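Local coordinates for agenet domain-containing protein (Arabidopsis thaliana, PDB 6IE4) that binds methylated histone H3 through tandem Agenet domains, and so probably acts as a reader of that mark, at residues 87-95 against 136-144. Residues are numbered along the deposited sequence; the frame is centred on the assembly and turned at random.
Sequences EIEKKKKIV and RKDELRFHR
The ammonium group of K137 donates a hydrogen bond to the backbone carbonyl of K92, with NZ 3.0 Å from O. The donor stands 35° out of the carbonyl plane. The carbonyl of K91 is also near, its O 3.7 Å from K137 NZ, and probably adds some electrostatic attraction. K137 gets there by stretching out: CG is anti to the backbone N (chi1 -175°) and the chain stays extended beyond it. On the way, its CE passes I94 CG1 at 4.1 Å. An alanine in place of K137 would probably leave the K92 carbonyl without this donor and the loop less closely tied to the 3-10 segment. Beside this bond, the F142 ring reaches into the loop. K92 lays its aliphatic chain obliquely against the ring, with CE 3.7 Å from F142 CE1, while its NZ continues to a salt bridge with E98. I94 meets the same ring corner, CG1 lying 4.0 Å from F142 CE1. I94 CD1 also approaches L140 CD1, at 4.3 Å. The contact is loop-on-strand packing: 87-95 belongs to the linker between strands 78-79 and 99-104, and it lies against the 3-10 turn 137-139 and strand 140-142. That strand pairs antiparallel with 99-104. F122 of strand 121-126 touches I94, K137 and L140, and V113 of strand 107-117 also packs on I94.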
loop_
_atom_site.group_PDB
_atom_site.type_symbol
_atom_site.label_atom_id
_atom_site.label_comp_id
_atom_site.label_asym_id
_atom_site.label_seq_id
_atom_site.Cartn_x
_atom_site.Cartn_y
_atom_site.Cartn_z
ATOM N N GLU A 87 -20.178 -4.676 3.388
ATOM C CA GLU A 87 -20.914 -4.130 2.252
ATOM C C GLU A 87 -21.378 -2.701 2.508
ATOM O O GLU A 87 -21.272 -1.843 1.622
ATOM C CB GLU A 87 -22.119 -5.011 1.940
ATOM C CG GLU A 87 -23.275 -4.250 1.309
ATOM C CD GLU A 87 -23.126 -4.082 -0.192
ATOM O OE1 GLU A 87 -24.106 -4.368 -0.921
ATOM O OE2 GLU A 87 -22.037 -3.650 -0.643
ATOM N N ILE A 88 -21.830 -2.407 3.726
ATOM C CA ILE A 88 -22.100 -1.022 4.101
ATOM C C ILE A 88 -20.814 -0.197 4.110
ATOM O O ILE A 88 -20.754 0.891 3.521
ATOM C CB ILE A 88 -22.858 -0.975 5.438
ATOM C CG1 ILE A 88 -24.303 -1.448 5.191
ATOM C CG2 ILE A 88 -22.778 0.403 6.062
ATOM C CD1 ILE A 88 -25.140 -1.652 6.432
ATOM N N GLU A 89 -19.761 -0.706 4.757
ATOM C CA GLU A 89 -18.481 -0.002 4.719
ATOM C C GLU A 89 -18.015 0.177 3.286
ATOM O O GLU A 89 -17.479 1.229 2.931
ATOM C CB GLU A 89 -17.419 -0.738 5.535
ATOM C CG GLU A 89 -16.289 0.171 6.030
ATOM C CD GLU A 89 -15.675 -0.308 7.353
ATOM O OE1 GLU A 89 -16.048 -1.407 7.829
ATOM O OE2 GLU A 89 -14.819 0.415 7.919
ATOM N N LYS A 90 -18.185 -0.851 2.457
ATOM C CA LYS A 90 -17.694 -0.831 1.084
ATOM C C LYS A 90 -18.421 0.180 0.212
ATOM O O LYS A 90 -17.959 0.461 -0.895
ATOM C CB LYS A 90 -17.891 -2.238 0.495
ATOM C CG LYS A 90 -17.378 -2.578 -0.890
ATOM C CD LYS A 90 -15.975 -3.155 -0.861
ATOM C CE LYS A 90 -15.441 -3.400 -2.292
ATOM N NZ LYS A 90 -13.930 -3.459 -2.468
ATOM N N LYS A 91 -19.493 0.795 0.709
ATOM C CA LYS A 91 -20.284 1.711 -0.098
ATOM C C LYS A 91 -20.639 3.003 0.621
ATOM O O LYS A 91 -21.423 3.794 0.079
ATOM C CB LYS A 91 -21.594 1.014 -0.495
ATOM C CG LYS A 91 -21.495 -0.350 -1.181
ATOM C CD LYS A 91 -21.760 -0.264 -2.682
ATOM C CE LYS A 91 -22.735 -1.388 -3.079
ATOM N NZ LYS A 91 -23.214 -1.325 -4.502
ATOM N N LYS A 92 -20.022 3.297 1.762
ATOM C CA LYS A 92 -20.317 4.579 2.378
ATOM C C LYS A 92 -19.659 5.704 1.582
ATOM O O LYS A 92 -18.823 5.482 0.708
ATOM C CB LYS A 92 -19.888 4.586 3.853
ATOM C CG LYS A 92 -18.548 5.258 4.167
ATOM C CD LYS A 92 -18.153 5.139 5.667
ATOM C CE LYS A 92 -16.658 5.522 5.911
ATOM N NZ LYS A 92 -16.416 6.868 6.562
ATOM N N LYS A 93 -20.097 6.924 1.856
ATOM C CA LYS A 93 -19.637 8.078 1.105
ATOM C C LYS A 93 -18.216 8.435 1.516
ATOM O O LYS A 93 -17.795 8.181 2.649
ATOM C CB LYS A 93 -20.576 9.263 1.341
ATOM C CG LYS A 93 -20.619 10.270 0.213
ATOM C CD LYS A 93 -20.477 11.712 0.707
ATOM C CE LYS A 93 -20.084 12.654 -0.444
ATOM N NZ LYS A 93 -19.416 13.902 0.065
ATOM N N ILE A 94 -17.468 9.016 0.579
ATOM C CA ILE A 94 -16.145 9.569 0.855
ATOM C C ILE A 94 -16.261 11.085 0.893
ATOM O O ILE A 94 -16.906 11.682 0.027
ATOM C CB ILE A 94 -15.116 9.095 -0.180
ATOM C CG1 ILE A 94 -15.085 7.577 -0.149
ATOM C CG2 ILE A 94 -13.751 9.689 0.098
ATOM C CD1 ILE A 94 -13.816 6.996 -0.631
ATOM N N VAL A 95 -15.677 11.699 1.920
ATOM C CA VAL A 95 -15.897 13.103 2.237
ATOM C C VAL A 95 -14.568 13.848 2.288
ATOM O O VAL A 95 -13.505 13.262 2.491
ATOM C CB VAL A 95 -16.660 13.242 3.570
ATOM C CG1 VAL A 95 -17.843 12.320 3.554
ATOM C CG2 VAL A 95 -15.747 12.898 4.752
ATOM N N ARG A 136 -10.764 7.984 -9.278
ATOM C CA ARG A 136 -12.108 7.441 -9.225
ATOM C C ARG A 136 -12.286 6.681 -7.918
ATOM O O ARG A 136 -11.308 6.259 -7.283
ATOM C CB ARG A 136 -12.361 6.512 -10.406
ATOM C CG ARG A 136 -12.260 7.186 -11.743
ATOM C CD ARG A 136 -12.545 6.190 -12.824
ATOM N NE ARG A 136 -11.637 5.055 -12.712
ATOM C CZ ARG A 136 -10.381 5.070 -13.148
ATOM N NH1 ARG A 136 -9.880 6.176 -13.694
ATOM N NH2 ARG A 136 -9.619 3.997 -13.005
ATOM N N LYS A 137 -13.552 6.528 -7.500
ATOM C CA LYS A 137 -13.822 5.924 -6.198
ATOM C C LYS A 137 -13.198 4.545 -6.097
ATOM O O LYS A 137 -12.673 4.171 -5.046
ATOM C CB LYS A 137 -15.327 5.839 -5.918
ATOM C CG LYS A 137 -15.608 5.312 -4.500
ATOM C CD LYS A 137 -17.074 5.171 -4.146
ATOM C CE LYS A 137 -17.239 5.155 -2.609
ATOM N NZ LYS A 137 -18.460 4.413 -2.125
ATOM N N ASP A 138 -13.208 3.799 -7.184
ATOM C CA ASP A 138 -12.710 2.440 -7.142
ATOM C C ASP A 138 -11.184 2.393 -7.143
ATOM O O ASP A 138 -10.616 1.302 -7.155
ATOM C CB ASP A 138 -13.253 1.667 -8.335
ATOM C CG ASP A 138 -12.599 2.079 -9.605
ATOM O OD1 ASP A 138 -12.559 3.299 -9.890
ATOM O OD2 ASP A 138 -12.167 1.177 -10.354
ATOM N N GLU A 139 -10.509 3.542 -7.087
ATOM C CA GLU A 139 -9.062 3.581 -6.963
ATOM C C GLU A 139 -8.648 3.934 -5.550
ATOM O O GLU A 139 -7.451 3.956 -5.250
ATOM C CB GLU A 139 -8.451 4.606 -7.927
ATOM C CG GLU A 139 -8.987 4.580 -9.346
ATOM C CD GLU A 139 -8.203 5.502 -10.286
ATOM O OE1 GLU A 139 -7.063 5.127 -10.648
ATOM O OE2 GLU A 139 -8.719 6.587 -10.667
ATOM N N LEU A 140 -9.611 4.164 -4.670
ATOM C CA LEU A 140 -9.344 4.491 -3.287
ATOM C C LEU A 140 -9.784 3.379 -2.365
ATOM O O LEU A 140 -10.682 2.591 -2.668
ATOM C CB LEU A 140 -10.047 5.780 -2.854
ATOM C CG LEU A 140 -9.843 6.965 -3.786
ATOM C CD1 LEU A 140 -10.490 8.157 -3.179
ATOM C CD2 LEU A 140 -8.369 7.203 -3.998
ATOM N N ARG A 141 -9.154 3.369 -1.206
ATOM C CA ARG A 141 -9.621 2.565 -0.109
ATOM C C ARG A 141 -9.506 3.416 1.145
ATOM O O ARG A 141 -8.793 4.423 1.165
ATOM C CB ARG A 141 -8.802 1.273 -0.001
ATOM C CG ARG A 141 -7.431 1.428 0.638
ATOM C CD ARG A 141 -6.581 0.183 0.434
ATOM N NE ARG A 141 -5.246 0.330 1.000
ATOM C CZ ARG A 141 -4.464 -0.701 1.282
ATOM N NH1 ARG A 141 -4.865 -1.922 0.943
ATOM N NH2 ARG A 141 -3.259 -0.515 1.813
ATOM N N PHE A 142 -10.197 2.999 2.196
ATOM C CA PHE A 142 -10.131 3.720 3.456
ATOM C C PHE A 142 -8.798 3.387 4.111
ATOM O O PHE A 142 -8.364 2.228 4.117
ATOM C CB PHE A 142 -11.317 3.337 4.356
ATOM C CG PHE A 142 -12.675 3.637 3.736
ATOM C CD1 PHE A 142 -13.127 4.951 3.620
ATOM C CD2 PHE A 142 -13.452 2.624 3.186
ATOM C CE1 PHE A 142 -14.364 5.249 3.024
ATOM C CE2 PHE A 142 -14.679 2.906 2.578
ATOM C CZ PHE A 142 -15.136 4.225 2.498
ATOM N N HIS A 143 -8.111 4.409 4.594
ATOM C CA HIS A 143 -6.831 4.179 5.233
ATOM C C HIS A 143 -7.048 3.583 6.618
ATOM O O HIS A 143 -7.739 4.169 7.456
ATOM C CB HIS A 143 -6.030 5.465 5.346
ATOM C CG HIS A 143 -4.708 5.267 6.015
ATOM N ND1 HIS A 143 -3.552 4.990 5.319
ATOM C CD2 HIS A 143 -4.373 5.251 7.326
ATOM C CE1 HIS A 143 -2.551 4.854 6.170
ATOM N NE2 HIS A 143 -3.024 5.005 7.395
ATOM N N ARG A 144 -6.449 2.424 6.855
ATOM C CA ARG A 144 -6.425 1.806 8.167
ATOM C C ARG A 144 -4.985 1.752 8.646
ATOM O O ARG A 144 -4.044 1.793 7.851
ATOM C CB ARG A 144 -6.993 0.374 8.145
ATOM C CG ARG A 144 -8.224 0.146 7.296
ATOM C CD ARG A 144 -9.506 0.603 7.949
ATOM N NE ARG A 144 -9.655 0.105 9.312
ATOM C CZ ARG A 144 -10.300 -1.013 9.630
ATOM N NH1 ARG A 144 -10.425 -1.372 10.904
ATOM N NH2 ARG A 144 -10.812 -1.776 8.677
#